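Local coordinates for uncharacterized protein (Staphylococcus aureus subsp. aureus Mu50, PDB 4QPV) that is of unknown function but belongs to the DUF1672 family, whose unusual fold repeats a unit of one kinked helix followed by three beta strands, at residues Ser25-Gln30 with Glu159-Lys164; Leu258-Gln263 with Gly285-Glu290. All coordinates share one frame; numbering follows the deposited sequence. Where two conformers were deposited one is given.

Contact 1: Ser25-Gln30 with Glu159-Lys164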
# COMPACT_ATOMS: atom_id res chain seq x y z
N SER A 25 11.57 -10.28 9.23
CA SER A 25 10.69 -11.35 9.73
C SER A 25 10.23 -11.12 11.19
O SER A 25 9.21 -11.67 11.61
CB SER A 25 11.40 -12.70 9.62
OG SER A 25 12.54 -12.70 10.47
N LYS A 26 10.96 -10.32 11.95
CA LYS A 26 10.63 -10.05 13.34
C LYS A 26 10.10 -8.62 13.55
O LYS A 26 9.68 -8.27 14.66
CB LYS A 26 11.86 -10.33 14.22
CG LYS A 26 12.22 -11.82 14.23
CD LYS A 26 13.61 -12.12 14.74
CE LYS A 26 13.97 -13.57 14.47
NZ LYS A 26 15.37 -13.87 14.84
N TYR A 27 10.13 -7.79 12.50
CA TYR A 27 9.66 -6.42 12.65
C TYR A 27 8.12 -6.33 12.55
O TYR A 27 7.53 -6.75 11.55
CB TYR A 27 10.32 -5.54 11.60
CG TYR A 27 9.86 -4.10 11.64
CD1 TYR A 27 10.22 -3.26 12.68
CD2 TYR A 27 9.11 -3.56 10.59
CE1 TYR A 27 9.82 -1.92 12.71
CE2 TYR A 27 8.73 -2.21 10.59
CZ TYR A 27 9.11 -1.40 11.64
OH TYR A 27 8.76 -0.07 11.65
N VAL A 28 7.48 -5.80 13.60
CA VAL A 28 6.02 -5.64 13.65
C VAL A 28 5.64 -4.14 13.80
O VAL A 28 4.51 -3.82 14.15
CB VAL A 28 5.35 -6.54 14.73
CG1 VAL A 28 5.54 -8.03 14.40
CG2 VAL A 28 5.84 -6.22 16.16
N GLY A 29 6.58 -3.23 13.49
CA GLY A 29 6.33 -1.80 13.58
C GLY A 29 6.84 -1.12 14.84
O GLY A 29 6.58 0.07 15.05
N GLN A 30 7.58 -1.87 15.70
CA GLN A 30 8.09 -1.26 16.94
C GLN A 30 9.13 -0.18 16.59
O GLN A 30 9.96 -0.38 15.70
CB GLN A 30 8.66 -2.33 17.93
CG GLN A 30 9.81 -3.17 17.40
CD GLN A 30 9.36 -4.45 16.71
OE1 GLN A 30 8.73 -4.43 15.65
NE2 GLN A 30 9.74 -5.58 17.27
N GLU A 159 2.57 -9.05 8.74
CA GLU A 159 1.26 -8.43 8.58
C GLU A 159 1.16 -7.18 9.47
O GLU A 159 0.63 -6.16 9.02
CB GLU A 159 0.14 -9.45 8.90
CG GLU A 159 0.03 -10.56 7.87
CD GLU A 159 -1.21 -11.43 7.97
OE1 GLU A 159 -2.28 -10.98 7.51
OE2 GLU A 159 -1.10 -12.57 8.48
N ASN A 160 1.69 -7.22 10.71
CA ASN A 160 1.62 -6.05 11.60
C ASN A 160 2.40 -4.88 11.04
O ASN A 160 1.93 -3.75 11.10
CB ASN A 160 2.13 -6.37 12.99
CG ASN A 160 1.09 -6.97 13.89
OD1 ASN A 160 1.28 -8.05 14.43
ND2 ASN A 160 -0.02 -6.28 14.06
N ALA A 161 3.59 -5.16 10.46
CA ALA A 161 4.41 -4.09 9.89
C ALA A 161 3.66 -3.38 8.76
O ALA A 161 3.64 -2.15 8.73
CB ALA A 161 5.73 -4.66 9.36
N ILE A 162 3.01 -4.13 7.84
CA ILE A 162 2.32 -3.45 6.72
C ILE A 162 1.07 -2.68 7.22
O ILE A 162 0.79 -1.59 6.71
CB ILE A 162 1.98 -4.41 5.54
CG1 ILE A 162 0.95 -5.46 5.92
CG2 ILE A 162 3.26 -5.06 4.91
CD1 ILE A 162 0.41 -6.28 4.76
N MSE A 163 0.36 -3.24 8.21
CA MSE A 163 -0.85 -2.59 8.73
C MSE A 163 -0.53 -1.30 9.47
O MSE A 163 -1.23 -0.29 9.27
CB MSE A 163 -1.64 -3.55 9.64
CG MSE A 163 -2.36 -4.65 8.87
SE MSE A 163 -3.64 -3.98 7.52
CE MSE A 163 -2.98 -5.02 6.09
N LYS A 164 0.54 -1.28 10.26
CA LYS A 164 0.89 -0.10 11.05
C LYS A 164 1.82 0.91 10.41
O LYS A 164 1.88 2.04 10.91
CB LYS A 164 1.51 -0.58 12.36
CG LYS A 164 0.50 -1.33 13.22
CD LYS A 164 1.05 -1.82 14.53
CE LYS A 164 -0.01 -2.64 15.24
NZ LYS A 164 0.12 -2.56 16.72
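Tyr-27 and Ala-161 begin the contact between an irregular loop, Ser-25 to Gln-30, and the short helix 159-165. It is loop-on-helix packing in the DUF1672 fold. The contact is small, with 204 Å² buried in all, and across it the two segments meet by van der Waals contact. Tyr-27 CG is anti to the backbone N (chi1 178°), and chi2 of 71° sets the turn of the ring. CD2 lies 3.8 Å from Ala-161 CB. The methyl meets the ring obliquely. The carbonyl of Tyr-27 touches the same methyl, with O to Ala-161 CB 3.5 Å. Thr-158, just before the helix, ties the two parts together: its OG1 is hydrogen-bonded to both Tyr-27 O and Ala-161 N. The phenol OH of Tyr-27 is hydrogen-bonded to Thr-271 O, which ties the tip of the side chain to another part of the chain.

Val-28 comes next. Its CB lies 3.7 Å from Asn-160 CB, and the two side chains run side by side in the same direction. Val-28 CG1 also reaches Asn-160 CB. One turn further along the same side of the helix, the extended chain of Lys-164 brings its CD to 4.0 Å from Val-28 O.

Gly-29 has a positive phi of 99°, which glycine adopts easily. The lack of a side chain lets its backbone lie close to the helix, with Gly-29 N 4.3 Å from Ala-161 CA. The same N sits over the centre of the Tyr-27 ring, 3.4 Å above its plane. Gln-30 then folds back along its own loop. Its OE1 accepts a hydrogen bond from Val-28 N at 2.8 Å, and the donor lies in the plane of the amide carbonyl.

Contact 2: Leu258-Gln263 with Gly285-Glu290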
# COMPACT_ATOMS: atom_id res chain seq x y z
N LEU A 258 -0.94 -7.28 -16.00
CA LEU A 258 -0.43 -6.14 -15.23
C LEU A 258 1.07 -6.01 -15.42
O LEU A 258 1.70 -6.91 -15.98
CB LEU A 258 -0.77 -6.27 -13.71
CG LEU A 258 -2.25 -6.39 -13.33
CD1 LEU A 258 -2.42 -6.42 -11.81
CD2 LEU A 258 -3.08 -5.25 -13.92
N ASN A 259 1.66 -4.89 -14.96
CA ASN A 259 3.13 -4.75 -14.93
C ASN A 259 3.56 -5.40 -13.63
O ASN A 259 3.02 -5.06 -12.57
CB ASN A 259 3.56 -3.30 -15.04
CG ASN A 259 3.22 -2.70 -16.37
OD1 ASN A 259 3.57 -3.25 -17.41
ND2 ASN A 259 2.49 -1.59 -16.36
N VAL A 260 4.40 -6.45 -13.70
CA VAL A 260 4.81 -7.18 -12.50
C VAL A 260 6.34 -7.21 -12.46
O VAL A 260 6.98 -7.60 -13.43
CB VAL A 260 4.18 -8.60 -12.40
CG1 VAL A 260 4.66 -9.34 -11.15
CG2 VAL A 260 2.64 -8.52 -12.42
N SER A 261 6.90 -6.82 -11.32
CA SER A 261 8.35 -6.72 -11.11
C SER A 261 8.75 -7.40 -9.80
O SER A 261 8.14 -7.19 -8.75
CB SER A 261 8.75 -5.24 -11.10
OG SER A 261 10.10 -5.01 -10.77
N LEU A 262 9.82 -8.18 -9.87
CA LEU A 262 10.35 -8.88 -8.72
C LEU A 262 11.49 -8.07 -8.10
O LEU A 262 12.44 -7.71 -8.80
CB LEU A 262 10.86 -10.24 -9.27
CG LEU A 262 11.01 -11.45 -8.38
CD1 LEU A 262 9.70 -11.80 -7.63
CD2 LEU A 262 11.47 -12.64 -9.22
N GLN A 263 11.37 -7.74 -6.80
CA GLN A 263 12.42 -7.07 -6.04
C GLN A 263 12.72 -7.88 -4.80
O GLN A 263 11.80 -8.40 -4.15
CB GLN A 263 12.08 -5.63 -5.63
CG GLN A 263 12.07 -4.63 -6.80
CD GLN A 263 11.97 -3.19 -6.31
OE1 GLN A 263 11.74 -2.90 -5.14
NE2 GLN A 263 12.10 -2.24 -7.21
N GLY A 285 12.35 -7.95 -14.07
CA GLY A 285 11.03 -7.82 -14.67
C GLY A 285 10.37 -9.18 -14.84
O GLY A 285 11.05 -10.17 -15.12
N VAL A 286 9.05 -9.25 -14.60
CA VAL A 286 8.29 -10.48 -14.80
C VAL A 286 7.38 -10.24 -16.03
O VAL A 286 7.53 -10.91 -17.05
CB VAL A 286 7.51 -10.96 -13.54
CG1 VAL A 286 6.72 -12.24 -13.85
CG2 VAL A 286 8.45 -11.17 -12.35
N PHE A 287 6.47 -9.25 -15.92
CA PHE A 287 5.58 -8.85 -17.01
C PHE A 287 5.69 -7.35 -17.22
O PHE A 287 5.69 -6.61 -16.25
CB PHE A 287 4.10 -9.22 -16.72
CG PHE A 287 3.87 -10.66 -16.37
CD1 PHE A 287 4.24 -11.68 -17.26
CD2 PHE A 287 3.28 -11.02 -15.17
CE1 PHE A 287 4.04 -13.01 -16.94
CE2 PHE A 287 3.08 -12.36 -14.85
CZ PHE A 287 3.46 -13.35 -15.73
N ASN A 288 5.80 -6.91 -18.48
CA ASN A 288 5.89 -5.47 -18.74
C ASN A 288 5.13 -5.12 -20.01
O ASN A 288 5.23 -5.82 -21.01
CB ASN A 288 7.35 -5.01 -18.83
CG ASN A 288 7.47 -3.52 -18.64
OD1 ASN A 288 7.53 -2.76 -19.61
ND2 ASN A 288 7.47 -3.06 -17.40
N HIS A 289 4.36 -4.02 -19.95
CA HIS A 289 3.50 -3.59 -21.05
C HIS A 289 3.85 -2.19 -21.57
O HIS A 289 3.11 -1.66 -22.41
CB HIS A 289 2.03 -3.64 -20.59
CG HIS A 289 1.61 -5.00 -20.13
ND1 HIS A 289 1.17 -5.97 -21.02
CD2 HIS A 289 1.61 -5.53 -18.88
CE1 HIS A 289 0.90 -7.04 -20.29
NE2 HIS A 289 1.15 -6.82 -18.99
N GLU A 290 4.97 -1.59 -21.11
CA GLU A 290 5.42 -0.24 -21.49
C GLU A 290 5.81 -0.14 -22.98
O GLU A 290 6.29 -1.10 -23.57
CB GLU A 290 6.61 0.22 -20.63
CG GLU A 290 6.24 0.53 -19.18
CD GLU A 290 7.40 0.71 -18.23
OE1 GLU A 290 8.39 1.39 -18.60
OE2 GLU A 290 7.32 0.19 -17.09
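Val-260 and Phe-287 form an antiparallel, hydrogen-bonded pair, with Val-260 N to Phe-287 O at 2.9 Å. One residue further along strand 259-265 the register shifts, and Ser-261 faces Gly-285 as a non-hydrogen-bonded pair. This is a classic beta bulge. Val-286 and Phe-287 both face Val-260, whose O accepts from Val-286 N at 2.9 Å and from Phe-287 N at 3.0 Å. The chain turns a corner at Val-286.

Val-260 and Phe-287 point to the same face of the sheet and lie side by side. Val-260 CG2 meets the ring at its edge, in plane, 3.8 Å from Phe-287 CD2. Val-286 CG1 sits over the centre of one face of that ring. Val-286 CG2 packs on Leu-262 CB.

Polar groups hold the other end. Asn-259 CG is anti to the carbonyl carbon (chi1 -66°). Its OD1 accepts from His-289 N at 2.8 Å, almost in line with the C=O bond. The amide and imidazole planes stand 52° apart. The ring turns its edge to the strand, and His-289 NE2 gives a weak, bent bond to Leu-258 O at 3.1 Å. NE2 is also bonded to His-256 O, its stronger partner. His-289 is the middle residue of an Asx turn: Asn-288 OD1 accepts from N of the poorly ordered Glu-290, which lies above the carbonyl plane.

Strand 220-227 runs parallel to 259-265 and bonds to it through Asn-259 and Ser-261. Helix 234-249 packs here too: Met-241 and Phe-244 touch Leu-262, and Ser-245 and Leu-248 touch Val-286.

In the fold
The two contacts lie apart in a single chain, and both belong to its DUF1672 region. Their centres are 26 Å apart and their nearest atoms about 13 Å, so they do not touch. They come in series, contact 1 closing before contact 2 opens. Strands still connect them. Strand 154-155, just before the helix of contact 1, pairs with 220-227, which in turn runs parallel to strand 259-265 of contact 2. Strand 21-23, just before the loop 25-30, pairs with 268-270, the strand following 259-265. The N-terminal part is thus joined to the C-terminal strands, while contact 2 fastens the last modelled residues to the five-stranded sheet.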